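DUF2235 domain-containing protein (Pseudomonas aeruginosa, PDB 4O5P) probably hydrolyses membrane phospholipids as Tle1, a phospholipase effector delivered by the bacterial type VI secretion system. Local coordinates at residues 307-312 / 326-331; 349-354 / 365-370; 247-252 / 303-308; 231-236 / 272-277. All blocks are in the same frame, centred on the assembly; numbering follows the deposited sequence.

Contact 1: 307-312 / 326-331; sequences RLPDEA and SFLKRC
E311 OE2 takes the amide N-H of L328, 2.7 Å from L328 N, and a salt bridge from R367 NH2. The other oxygen takes the preceding amide, with F327 N 2.6 Å from E311 OE1. Both amide bonds are nearly straight, and both donors come to the syn side of their oxygen while standing somewhat out of the carboxylate plane. The bend of the E311 chain at chi2 (-57°) turns CD toward the backbone of 326-331. One glutamate is gripped by two loop amides and a guanidinium. Beside these polar bonds runs an apolar row. P309 CB sits at the edge of the F327 ring, near its plane, 4.0 Å from F327 CD2, while P309 CD faces L328 CD2 with the two side chains crossing at about a right angle. L308 CD1 rests 3.8 Å from C331 SG. Two pieces of the connection between strands 294-299 and 331-336, the second running into the latter at C331, are held by side chains and not by backbone pairing. F327 and P309 pack against helix 238-254 (N248, L250, Q251), L328 touches I274 of strand 270-280, and L308 and C331 reach T370 at the start of strand 370-375.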
# COMPACT_ATOMS: atom_id res chain seq x y z
N ARG A 307 -5.38 -8.30 -9.57
CA ARG A 307 -5.94 -9.64 -9.66
C ARG A 307 -4.81 -10.65 -9.48
O ARG A 307 -3.80 -10.59 -10.18
CB ARG A 307 -6.55 -9.80 -11.05
CG ARG A 307 -7.38 -11.03 -11.23
CD ARG A 307 -7.60 -11.31 -12.72
NE ARG A 307 -8.10 -12.66 -12.87
CZ ARG A 307 -9.38 -13.00 -12.74
NH1 ARG A 307 -10.29 -12.05 -12.51
NH2 ARG A 307 -9.74 -14.27 -12.86
N LEU A 308 -4.96 -11.57 -8.52
CA LEU A 308 -3.87 -12.52 -8.27
C LEU A 308 -3.64 -13.38 -9.52
O LEU A 308 -4.55 -13.54 -10.34
CB LEU A 308 -4.17 -13.39 -7.05
CG LEU A 308 -4.24 -12.81 -5.63
CD1 LEU A 308 -4.52 -13.94 -4.66
CD2 LEU A 308 -2.98 -12.09 -5.19
N PRO A 309 -2.40 -13.89 -9.71
CA PRO A 309 -2.13 -14.71 -10.90
C PRO A 309 -3.06 -15.92 -11.02
O PRO A 309 -3.30 -16.61 -10.02
CB PRO A 309 -0.69 -15.19 -10.68
CG PRO A 309 -0.05 -14.10 -9.91
CD PRO A 309 -1.16 -13.57 -8.97
N ASP A 310 -3.58 -16.14 -12.22
CA ASP A 310 -4.41 -17.31 -12.48
C ASP A 310 -3.55 -18.43 -13.06
O ASP A 310 -2.73 -18.21 -13.95
CB ASP A 310 -5.56 -16.98 -13.44
CG ASP A 310 -6.84 -16.64 -12.70
OD1 ASP A 310 -7.09 -17.24 -11.63
OD2 ASP A 310 -7.60 -15.79 -13.20
N GLU A 311 -3.75 -19.63 -12.53
CA GLU A 311 -3.03 -20.79 -12.99
C GLU A 311 -3.67 -21.29 -14.29
O GLU A 311 -4.87 -21.09 -14.51
CB GLU A 311 -3.05 -21.88 -11.92
CG GLU A 311 -2.49 -21.46 -10.56
CD GLU A 311 -1.05 -20.94 -10.64
OE1 GLU A 311 -0.31 -21.30 -11.59
OE2 GLU A 311 -0.65 -20.17 -9.74
N ALA A 312 -2.86 -21.91 -15.14
CA ALA A 312 -3.32 -22.40 -16.44
C ALA A 312 -4.02 -23.77 -16.38
O ALA A 312 -4.44 -24.22 -15.31
CB ALA A 312 -2.16 -22.44 -17.44
N SER A 326 1.96 -25.00 -11.20
CA SER A 326 1.42 -23.74 -10.66
C SER A 326 2.48 -22.64 -10.44
O SER A 326 3.61 -22.92 -10.05
CB SER A 326 0.67 -23.99 -9.35
OG SER A 326 -0.34 -24.98 -9.51
N PHE A 327 2.08 -21.40 -10.70
CA PHE A 327 2.95 -20.26 -10.46
C PHE A 327 2.89 -19.75 -9.01
O PHE A 327 3.93 -19.42 -8.41
CB PHE A 327 2.62 -19.15 -11.46
CG PHE A 327 3.49 -17.94 -11.32
CD1 PHE A 327 4.83 -18.00 -11.67
CD2 PHE A 327 2.97 -16.75 -10.83
CE1 PHE A 327 5.64 -16.88 -11.54
CE2 PHE A 327 3.78 -15.62 -10.69
CZ PHE A 327 5.11 -15.69 -11.05
N LEU A 328 1.69 -19.70 -8.44
CA LEU A 328 1.50 -19.19 -7.07
C LEU A 328 0.96 -20.29 -6.17
O LEU A 328 -0.13 -20.82 -6.42
CB LEU A 328 0.52 -18.00 -7.07
CG LEU A 328 0.07 -17.47 -5.71
CD1 LEU A 328 1.26 -16.87 -4.99
CD2 LEU A 328 -1.05 -16.40 -5.89
N LYS A 329 1.69 -20.64 -5.13
CA LYS A 329 1.30 -21.77 -4.26
C LYS A 329 0.39 -21.39 -3.09
O LYS A 329 -0.33 -22.23 -2.56
CB LYS A 329 2.54 -22.45 -3.68
CG LYS A 329 3.61 -22.87 -4.69
CD LYS A 329 3.08 -23.78 -5.77
CE LYS A 329 4.20 -24.00 -6.81
NZ LYS A 329 3.92 -25.06 -7.85
N ARG A 330 0.43 -20.13 -2.67
CA ARG A 330 -0.21 -19.71 -1.42
C ARG A 330 -0.21 -18.19 -1.28
O ARG A 330 0.85 -17.55 -1.37
CB ARG A 330 0.51 -20.33 -0.22
CG ARG A 330 -0.05 -19.93 1.15
CD ARG A 330 -1.45 -20.51 1.37
NE ARG A 330 -1.94 -20.27 2.73
CZ ARG A 330 -3.22 -20.36 3.08
NH1 ARG A 330 -4.13 -20.66 2.18
NH2 ARG A 330 -3.58 -20.13 4.34
N CYS A 331 -1.39 -17.61 -1.06
CA CYS A 331 -1.48 -16.18 -0.76
C CYS A 331 -2.37 -15.93 0.45
O CYS A 331 -3.51 -16.42 0.51
CB CYS A 331 -2.00 -15.39 -1.96
SG CYS A 331 -2.17 -13.60 -1.64

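Contact 2: 349-354 / 365-370; sequences IRRRDM and CYRKWT
The Y366 ring carries the R350 chain over one face and I349 at its edge. R350 CG stands 3.8 Å from the centroid of the Y366 ring, a CH-pi contact displaced toward the rim. I349 CG1 approaches in the ring plane, 3.9 Å from Y366 CD2. The R350 guanidinium is turned almost perpendicular to the ring, 86° between planes, and continues past it to E470, its salt-bridge partner. A water joins the two residues at their polar ends, donating to Y366 OH and accepting from R350 NH1; E372 also bonds to that hydroxyl.

The second flat group, the guanidinium of R351, has the backbone N of R367 over the centre of one face and D353 OD1 in plane at its edge. NH1 and NH2 of R351 both close on that one oxygen, with R351 NH1 2.9 Å from D353 OD1, and NH2 has a further salt bridge to D310. R351 CG lies between the backbone N and the carbonyl carbon (chi1 90°), and the chain bends at chi2. C365 SG comes to the guanidinium obliquely, 3.7 Å from R351 NH1. In the backbone, R351 and C365 form an antiparallel hydrogen-bonded pair that ties strand 346-353 to the returning chain. R351 N is 2.8 Å from C365 O, and C365 N 2.9 Å from R351 O. A type II turn follows from R367 to T370, whose N and OG1 both bond to R367 O. A second water links the two segments, accepting from R367 N and donating to I349 O and T370 OG1.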
# COMPACT_ATOMS: atom_id res chain seq x y z
N ILE A 349 -8.44 -9.46 -2.58
CA ILE A 349 -7.92 -10.43 -3.54
C ILE A 349 -9.04 -11.29 -4.11
O ILE A 349 -8.78 -12.28 -4.81
CB ILE A 349 -6.88 -11.35 -2.90
CG1 ILE A 349 -7.46 -12.07 -1.68
CG2 ILE A 349 -5.61 -10.59 -2.55
CD1 ILE A 349 -6.66 -13.27 -1.25
N ARG A 350 -10.29 -10.91 -3.80
CA ARG A 350 -11.48 -11.52 -4.41
C ARG A 350 -11.63 -11.07 -5.87
O ARG A 350 -11.31 -9.93 -6.23
CB ARG A 350 -12.77 -11.14 -3.65
CG ARG A 350 -13.92 -12.18 -3.75
CD ARG A 350 -15.13 -11.78 -2.90
NE ARG A 350 -15.88 -10.67 -3.49
CZ ARG A 350 -16.68 -9.87 -2.79
NH1 ARG A 350 -16.79 -10.04 -1.48
NH2 ARG A 350 -17.33 -8.88 -3.38
N ARG A 351 -12.10 -11.98 -6.71
CA ARG A 351 -12.26 -11.70 -8.13
C ARG A 351 -13.11 -12.78 -8.80
O ARG A 351 -13.29 -13.88 -8.27
CB ARG A 351 -10.88 -11.63 -8.80
CG ARG A 351 -10.38 -12.97 -9.33
CD ARG A 351 -9.97 -13.97 -8.25
NE ARG A 351 -9.45 -15.19 -8.87
CZ ARG A 351 -10.21 -16.21 -9.26
NH1 ARG A 351 -11.53 -16.17 -9.07
NH2 ARG A 351 -9.67 -17.29 -9.83
N ARG A 352 -13.63 -12.48 -9.99
CA ARG A 352 -14.40 -13.46 -10.75
C ARG A 352 -13.47 -14.37 -11.56
O ARG A 352 -12.42 -13.92 -12.04
CB ARG A 352 -15.37 -12.74 -11.68
CG ARG A 352 -16.25 -11.72 -10.97
CD ARG A 352 -17.24 -11.08 -11.94
NE ARG A 352 -18.16 -12.10 -12.46
CZ ARG A 352 -18.84 -12.00 -13.59
NH1 ARG A 352 -18.72 -10.92 -14.37
NH2 ARG A 352 -19.64 -13.00 -13.96
N ASP A 353 -13.82 -15.65 -11.69
CA ASP A 353 -13.09 -16.56 -12.58
C ASP A 353 -13.06 -15.97 -13.98
O ASP A 353 -13.94 -15.20 -14.36
CB ASP A 353 -13.74 -17.95 -12.65
CG ASP A 353 -13.50 -18.75 -11.40
OD1 ASP A 353 -12.63 -18.35 -10.59
OD2 ASP A 353 -14.17 -19.78 -11.23
N MSE A 354 -12.06 -16.37 -14.76
CA MSE A 354 -11.87 -15.74 -16.06
C MSE A 354 -10.93 -16.57 -16.93
O MSE A 354 -9.73 -16.32 -16.96
CB MSE A 354 -11.29 -14.34 -15.85
CG MSE A 354 -10.93 -13.59 -17.10
SE MSE A 354 -9.36 -12.54 -16.68
CE MSE A 354 -10.27 -10.84 -16.59
N CYS A 365 -15.19 -14.41 -6.16
CA CYS A 365 -14.76 -15.40 -5.18
C CYS A 365 -13.24 -15.41 -5.06
O CYS A 365 -12.55 -14.57 -5.63
CB CYS A 365 -15.24 -16.80 -5.59
SG CYS A 365 -14.53 -17.36 -7.18
N TYR A 366 -12.72 -16.40 -4.36
CA TYR A 366 -11.30 -16.46 -4.08
C TYR A 366 -10.68 -17.64 -4.78
O TYR A 366 -11.18 -18.77 -4.71
CB TYR A 366 -11.05 -16.54 -2.57
CG TYR A 366 -11.55 -15.32 -1.84
CD1 TYR A 366 -12.88 -15.22 -1.45
CD2 TYR A 366 -10.70 -14.24 -1.59
CE1 TYR A 366 -13.35 -14.08 -0.79
CE2 TYR A 366 -11.15 -13.11 -0.93
CZ TYR A 366 -12.47 -13.03 -0.53
OH TYR A 366 -12.90 -11.89 0.11
N ARG A 367 -9.59 -17.37 -5.48
CA ARG A 367 -8.76 -18.39 -6.11
C ARG A 367 -8.22 -19.45 -5.14
O ARG A 367 -7.90 -19.12 -4.00
CB ARG A 367 -7.58 -17.66 -6.76
CG ARG A 367 -6.79 -18.51 -7.67
CD ARG A 367 -5.50 -18.92 -6.98
NE ARG A 367 -4.39 -18.64 -7.84
CZ ARG A 367 -3.22 -19.27 -7.77
NH1 ARG A 367 -3.02 -20.23 -6.88
NH2 ARG A 367 -2.28 -18.91 -8.61
N LYS A 368 -8.10 -20.70 -5.59
CA LYS A 368 -7.57 -21.78 -4.75
C LYS A 368 -6.29 -21.36 -4.02
O LYS A 368 -5.50 -20.57 -4.54
CB LYS A 368 -7.29 -23.05 -5.58
CG LYS A 368 -6.26 -22.87 -6.71
CD LYS A 368 -6.03 -24.18 -7.47
CE LYS A 368 -5.05 -23.99 -8.62
NZ LYS A 368 -4.87 -25.22 -9.45
N TRP A 369 -6.10 -21.85 -2.80
CA TRP A 369 -4.85 -21.62 -2.06
C TRP A 369 -4.63 -20.16 -1.69
O TRP A 369 -3.51 -19.79 -1.32
CB TRP A 369 -3.62 -22.10 -2.85
CG TRP A 369 -3.75 -23.47 -3.47
CD1 TRP A 369 -4.54 -24.50 -3.04
CD2 TRP A 369 -3.09 -23.94 -4.65
NE1 TRP A 369 -4.38 -25.59 -3.87
CE2 TRP A 369 -3.49 -25.27 -4.86
CE3 TRP A 369 -2.17 -23.36 -5.54
CZ2 TRP A 369 -3.03 -26.03 -5.94
CZ3 TRP A 369 -1.71 -24.12 -6.60
CH2 TRP A 369 -2.14 -25.44 -6.79
N THR A 370 -5.68 -19.33 -1.78
CA THR A 370 -5.58 -17.94 -1.33
C THR A 370 -6.69 -17.62 -0.32
O THR A 370 -7.83 -18.05 -0.49
CB THR A 370 -5.61 -16.95 -2.52
OG1 THR A 370 -6.91 -16.94 -3.13
CG2 THR A 370 -4.58 -17.36 -3.57
O HOH W 1 -8.19 -15.07 -4.87
O HOH W 2 -15.53 -11.68 0.81

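Contact 3: 247-252 / 303-308; sequences ANWLQE and DDTMRL
N248 extends from helix 238-254 toward the loop 303-308, its CB pointing at that segment. CG stands beside the backbone N and anti to the carbonyl carbon (chi1 -78°), and lies 3.7 Å from R307 O. At the tip, ND2 does the bonding. N248 ND2 is 2.8 Å from R307 O in an almost perfectly straight bond, 177° at the hydrogen, and 2.9 Å from T305 O in a more bent one. Both carbonyl oxygens lie in the amide plane of N248, yet the donor ND2 lies only 19° from the R307 carbonyl plane but well above that of T305. One amide nitrogen thereby spans two carbonyls, two residues apart in a loop that has no regular structure.

Helix 238-254 follows strand 225-236, an order consistent with the strand, nucleophile elbow and helix of alpha/beta hydrolases, and this contact fastens the long excursion after strand 294-299 to its flank. One residue on, W249 directs its indole toward the same loop, where NE1 comes 3.8 Å from T305 CG2 in an oblique approach. That ring also engages R199 in a cation-pi interaction and packs on helix 139-162, whereas T305 OG1 bonds back to W301 O.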
# COMPACT_ATOMS: atom_id res chain seq x y z
N ALA A 247 4.10 -10.05 -8.85
CA ALA A 247 3.71 -11.43 -9.14
C ALA A 247 3.20 -11.58 -10.57
O ALA A 247 3.61 -12.51 -11.29
CB ALA A 247 2.66 -11.91 -8.14
N ASN A 248 2.31 -10.67 -11.00
CA ASN A 248 1.84 -10.71 -12.40
C ASN A 248 2.91 -10.45 -13.48
O ASN A 248 2.98 -11.18 -14.48
CB ASN A 248 0.65 -9.77 -12.60
CG ASN A 248 -0.65 -10.37 -12.10
OD1 ASN A 248 -0.98 -11.51 -12.43
ND2 ASN A 248 -1.37 -9.63 -11.26
N TRP A 249 3.72 -9.41 -13.30
CA TRP A 249 4.82 -9.14 -14.24
C TRP A 249 5.83 -10.30 -14.29
O TRP A 249 6.43 -10.60 -15.33
CB TRP A 249 5.51 -7.82 -13.89
CG TRP A 249 4.61 -6.62 -14.01
CD1 TRP A 249 3.27 -6.61 -14.36
CD2 TRP A 249 4.96 -5.24 -13.77
NE1 TRP A 249 2.79 -5.32 -14.36
CE2 TRP A 249 3.80 -4.46 -14.00
CE3 TRP A 249 6.14 -4.59 -13.40
CZ2 TRP A 249 3.79 -3.07 -13.86
CZ3 TRP A 249 6.13 -3.20 -13.27
CH2 TRP A 249 4.96 -2.46 -13.49
N LEU A 250 6.01 -10.97 -13.16
CA LEU A 250 6.94 -12.08 -13.11
C LEU A 250 6.34 -13.26 -13.88
O LEU A 250 7.04 -13.93 -14.66
CB LEU A 250 7.25 -12.45 -11.67
CG LEU A 250 8.18 -13.65 -11.47
CD1 LEU A 250 9.53 -13.41 -12.16
CD2 LEU A 250 8.37 -13.90 -9.98
N GLN A 251 5.05 -13.48 -13.68
CA GLN A 251 4.38 -14.57 -14.38
C GLN A 251 4.44 -14.36 -15.88
O GLN A 251 4.74 -15.29 -16.63
CB GLN A 251 2.92 -14.70 -13.94
CG GLN A 251 2.25 -15.91 -14.53
CD GLN A 251 0.77 -15.96 -14.25
OE1 GLN A 251 0.11 -14.91 -14.08
NE2 GLN A 251 0.21 -17.17 -14.19
N GLU A 252 4.15 -13.13 -16.30
CA GLU A 252 4.25 -12.73 -17.70
C GLU A 252 5.66 -12.98 -18.25
O GLU A 252 5.82 -13.48 -19.37
CB GLU A 252 3.85 -11.24 -17.84
CG GLU A 252 4.95 -10.35 -18.44
CD GLU A 252 4.94 -8.91 -17.90
OE1 GLU A 252 3.85 -8.27 -17.89
OE2 GLU A 252 6.05 -8.42 -17.52
N ASP A 303 -3.66 -1.03 -12.52
CA ASP A 303 -4.83 -1.40 -13.31
C ASP A 303 -4.65 -2.80 -13.87
O ASP A 303 -3.61 -3.10 -14.46
CB ASP A 303 -5.03 -0.41 -14.45
CG ASP A 303 -5.42 0.96 -13.97
OD1 ASP A 303 -6.37 1.05 -13.17
OD2 ASP A 303 -4.77 1.94 -14.36
N ASP A 304 -5.65 -3.65 -13.64
CA ASP A 304 -5.62 -5.04 -14.11
C ASP A 304 -4.43 -5.88 -13.63
O ASP A 304 -4.19 -6.97 -14.14
CB ASP A 304 -5.76 -5.11 -15.63
CG ASP A 304 -7.05 -4.49 -16.13
OD1 ASP A 304 -7.97 -4.26 -15.30
OD2 ASP A 304 -7.15 -4.24 -17.35
N THR A 305 -3.71 -5.39 -12.63
CA THR A 305 -2.59 -6.14 -12.07
C THR A 305 -2.77 -6.47 -10.57
O THR A 305 -1.89 -7.05 -9.94
CB THR A 305 -1.24 -5.45 -12.34
OG1 THR A 305 -1.26 -4.12 -11.83
CG2 THR A 305 -0.97 -5.39 -13.85
N MSE A 306 -3.90 -6.11 -10.00
CA MSE A 306 -4.16 -6.46 -8.61
C MSE A 306 -4.70 -7.88 -8.51
O MSE A 306 -4.53 -8.56 -7.49
CB MSE A 306 -5.14 -5.48 -7.98
CG MSE A 306 -4.57 -4.06 -7.85
SE MSE A 306 -2.96 -4.09 -6.74
CE MSE A 306 -1.65 -4.05 -8.18
N ARG A 307 -5.38 -8.30 -9.57
CA ARG A 307 -5.94 -9.64 -9.66
C ARG A 307 -4.81 -10.65 -9.48
O ARG A 307 -3.80 -10.59 -10.18
CB ARG A 307 -6.55 -9.80 -11.05
CG ARG A 307 -7.38 -11.03 -11.23
CD ARG A 307 -7.60 -11.31 -12.72
NE ARG A 307 -8.10 -12.66 -12.87
CZ ARG A 307 -9.38 -13.00 -12.74
NH1 ARG A 307 -10.29 -12.05 -12.51
NH2 ARG A 307 -9.74 -14.27 -12.86
N LEU A 308 -4.96 -11.57 -8.52
CA LEU A 308 -3.87 -12.52 -8.27
C LEU A 308 -3.64 -13.38 -9.52
O LEU A 308 -4.55 -13.54 -10.34
CB LEU A 308 -4.17 -13.39 -7.05
CG LEU A 308 -4.24 -12.81 -5.63
CD1 LEU A 308 -4.52 -13.94 -4.66
CD2 LEU A 308 -2.98 -12.09 -5.19

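Contact 4: 231-236 / 272-277; sequences LYIYGF and ISIEFL
Backbone bonds from L231 and I233 to segment 272-277, which turns a corner at E275, make the first shell. L231 N lies 2.8 Å from S273 O, and I233 N 2.9 Å from F276 O. L231 O faces two consecutive amides, E275 N and F276 N, both in weak bonds. This is where a beta bulge shifts the parallel register by one: L231 pairs with I274, but Y232 with F276 and I233 with L277. E275, the extra residue, sets its CB 3.4 Å from Y232 CE2, the two side chains running side by side.

These are neighbouring strands of the central, largely parallel sheet of an alpha/beta-hydrolase-like domain; G235 belongs to a GxSxG sequence consistent with a nucleophile elbow. On the face carrying L231 and I233, I233 CB meets L277 CD1 at 3.8 Å and L231 CB meets I274 CG1. Helix 238-254 covers this side. On the opposite face F276, its CG anti to the backbone N (chi1 -175°), crosses Y234 at about a right angle, with F276 CE2 at the edge of the tyrosine ring, 3.8 Å from Y234 CE1. Helix 403-416 packs over that pair, and farther out H66 of strand 62-71 bonds to Y232 OH.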
# COMPACT_ATOMS: atom_id res chain seq x y z
N LEU A 231 10.12 -18.32 -4.33
CA LEU A 231 9.98 -16.95 -3.84
C LEU A 231 9.01 -16.84 -2.66
O LEU A 231 7.97 -17.48 -2.64
CB LEU A 231 9.50 -16.01 -4.95
CG LEU A 231 10.39 -15.78 -6.18
CD1 LEU A 231 9.97 -14.55 -6.92
CD2 LEU A 231 11.82 -15.68 -5.79
N TYR A 232 9.39 -16.02 -1.68
CA TYR A 232 8.55 -15.70 -0.53
C TYR A 232 8.49 -14.18 -0.52
O TYR A 232 9.52 -13.51 -0.44
CB TYR A 232 9.17 -16.27 0.75
CG TYR A 232 9.62 -17.70 0.53
CD1 TYR A 232 10.88 -17.96 -0.03
CD2 TYR A 232 8.79 -18.77 0.81
CE1 TYR A 232 11.29 -19.25 -0.27
CE2 TYR A 232 9.20 -20.07 0.56
CZ TYR A 232 10.45 -20.30 0.02
OH TYR A 232 10.88 -21.58 -0.23
N ILE A 233 7.27 -13.64 -0.65
CA ILE A 233 7.08 -12.21 -0.94
C ILE A 233 6.13 -11.61 0.09
O ILE A 233 5.04 -12.14 0.28
CB ILE A 233 6.44 -12.00 -2.34
CG1 ILE A 233 7.18 -12.80 -3.44
CG2 ILE A 233 6.37 -10.52 -2.70
CD1 ILE A 233 8.51 -12.24 -3.86
N TYR A 234 6.52 -10.52 0.75
CA TYR A 234 5.67 -9.88 1.74
C TYR A 234 5.44 -8.44 1.29
O TYR A 234 6.37 -7.78 0.84
CB TYR A 234 6.33 -9.89 3.14
CG TYR A 234 6.84 -11.26 3.59
CD1 TYR A 234 5.97 -12.32 3.79
CD2 TYR A 234 8.20 -11.47 3.82
CE1 TYR A 234 6.43 -13.56 4.20
CE2 TYR A 234 8.67 -12.70 4.24
CZ TYR A 234 7.79 -13.74 4.43
OH TYR A 234 8.27 -14.96 4.82
N GLY A 235 4.20 -7.94 1.42
CA GLY A 235 3.94 -6.55 1.05
C GLY A 235 2.92 -5.91 1.98
O GLY A 235 2.03 -6.60 2.48
N PHE A 236 3.04 -4.61 2.20
CA PHE A 236 1.99 -3.91 2.98
C PHE A 236 1.60 -2.64 2.24
O PHE A 236 2.47 -1.93 1.73
CB PHE A 236 2.49 -3.64 4.42
CG PHE A 236 1.75 -2.56 5.19
CD1 PHE A 236 0.35 -2.43 5.16
CD2 PHE A 236 2.48 -1.68 5.99
CE1 PHE A 236 -0.28 -1.42 5.90
CE2 PHE A 236 1.85 -0.69 6.74
CZ PHE A 236 0.48 -0.55 6.69
N ILE A 272 10.49 -21.69 -11.59
CA ILE A 272 10.30 -20.61 -10.63
C ILE A 272 8.87 -20.61 -10.13
O ILE A 272 7.91 -20.82 -10.90
CB ILE A 272 10.64 -19.22 -11.25
CG1 ILE A 272 10.59 -18.11 -10.18
CG2 ILE A 272 9.74 -18.90 -12.45
CD1 ILE A 272 11.10 -16.76 -10.70
N SER A 273 8.71 -20.37 -8.83
CA SER A 273 7.38 -20.27 -8.25
C SER A 273 7.38 -19.28 -7.10
O SER A 273 8.40 -19.08 -6.46
CB SER A 273 6.96 -21.65 -7.74
OG SER A 273 7.74 -22.00 -6.60
N ILE A 274 6.24 -18.65 -6.86
CA ILE A 274 6.03 -17.91 -5.62
C ILE A 274 5.41 -18.89 -4.61
O ILE A 274 4.22 -19.19 -4.68
CB ILE A 274 5.13 -16.67 -5.82
CG1 ILE A 274 5.86 -15.62 -6.67
CG2 ILE A 274 4.73 -16.07 -4.46
CD1 ILE A 274 5.01 -14.39 -7.05
N GLU A 275 6.23 -19.42 -3.71
CA GLU A 275 5.78 -20.36 -2.68
C GLU A 275 4.81 -19.68 -1.70
O GLU A 275 3.94 -20.35 -1.13
CB GLU A 275 6.99 -20.87 -1.90
CG GLU A 275 7.96 -21.72 -2.70
CD GLU A 275 7.30 -22.95 -3.27
OE1 GLU A 275 6.88 -23.82 -2.48
OE2 GLU A 275 7.18 -23.04 -4.52
N PHE A 276 4.98 -18.37 -1.50
CA PHE A 276 4.13 -17.65 -0.55
C PHE A 276 4.05 -16.14 -0.85
O PHE A 276 5.07 -15.47 -1.01
CB PHE A 276 4.64 -17.86 0.89
CG PHE A 276 3.75 -17.25 1.95
CD1 PHE A 276 2.66 -17.96 2.46
CD2 PHE A 276 3.99 -15.97 2.43
CE1 PHE A 276 1.83 -17.40 3.44
CE2 PHE A 276 3.18 -15.40 3.40
CZ PHE A 276 2.10 -16.11 3.91
N LEU A 277 2.83 -15.62 -0.93
CA LEU A 277 2.61 -14.20 -1.11
C LEU A 277 1.81 -13.70 0.10
O LEU A 277 0.64 -14.07 0.28
CB LEU A 277 1.84 -13.97 -2.42
CG LEU A 277 1.49 -12.56 -2.88
CD1 LEU A 277 2.78 -11.76 -3.17
CD2 LEU A 277 0.60 -12.65 -4.11

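From the N terminus, strand segment 231-236 leads straight into helix 238-254, so contacts 4 and 3 begin close together. Contact 4 closes first, at 272-277, and contact 3 later, at 303-308; the two therefore cross along the chain. Contact 1 opens where contact 3 ends, sharing R307 and L308, and closes a short loop at 326-331. Contact 2 follows in series. In space contact 1 touches all the others: the 326-331 backbone bonds to the strand of contact 4, Q251 of contact 3 reaches D310, and R307 NH2 reaches R352 O of contact 2. Contact 3 also touches contacts 2 and 4, whereas those two do not touch, so sheet, helix 238-254 and the loops before strands 331-336 and 370-375 are joined.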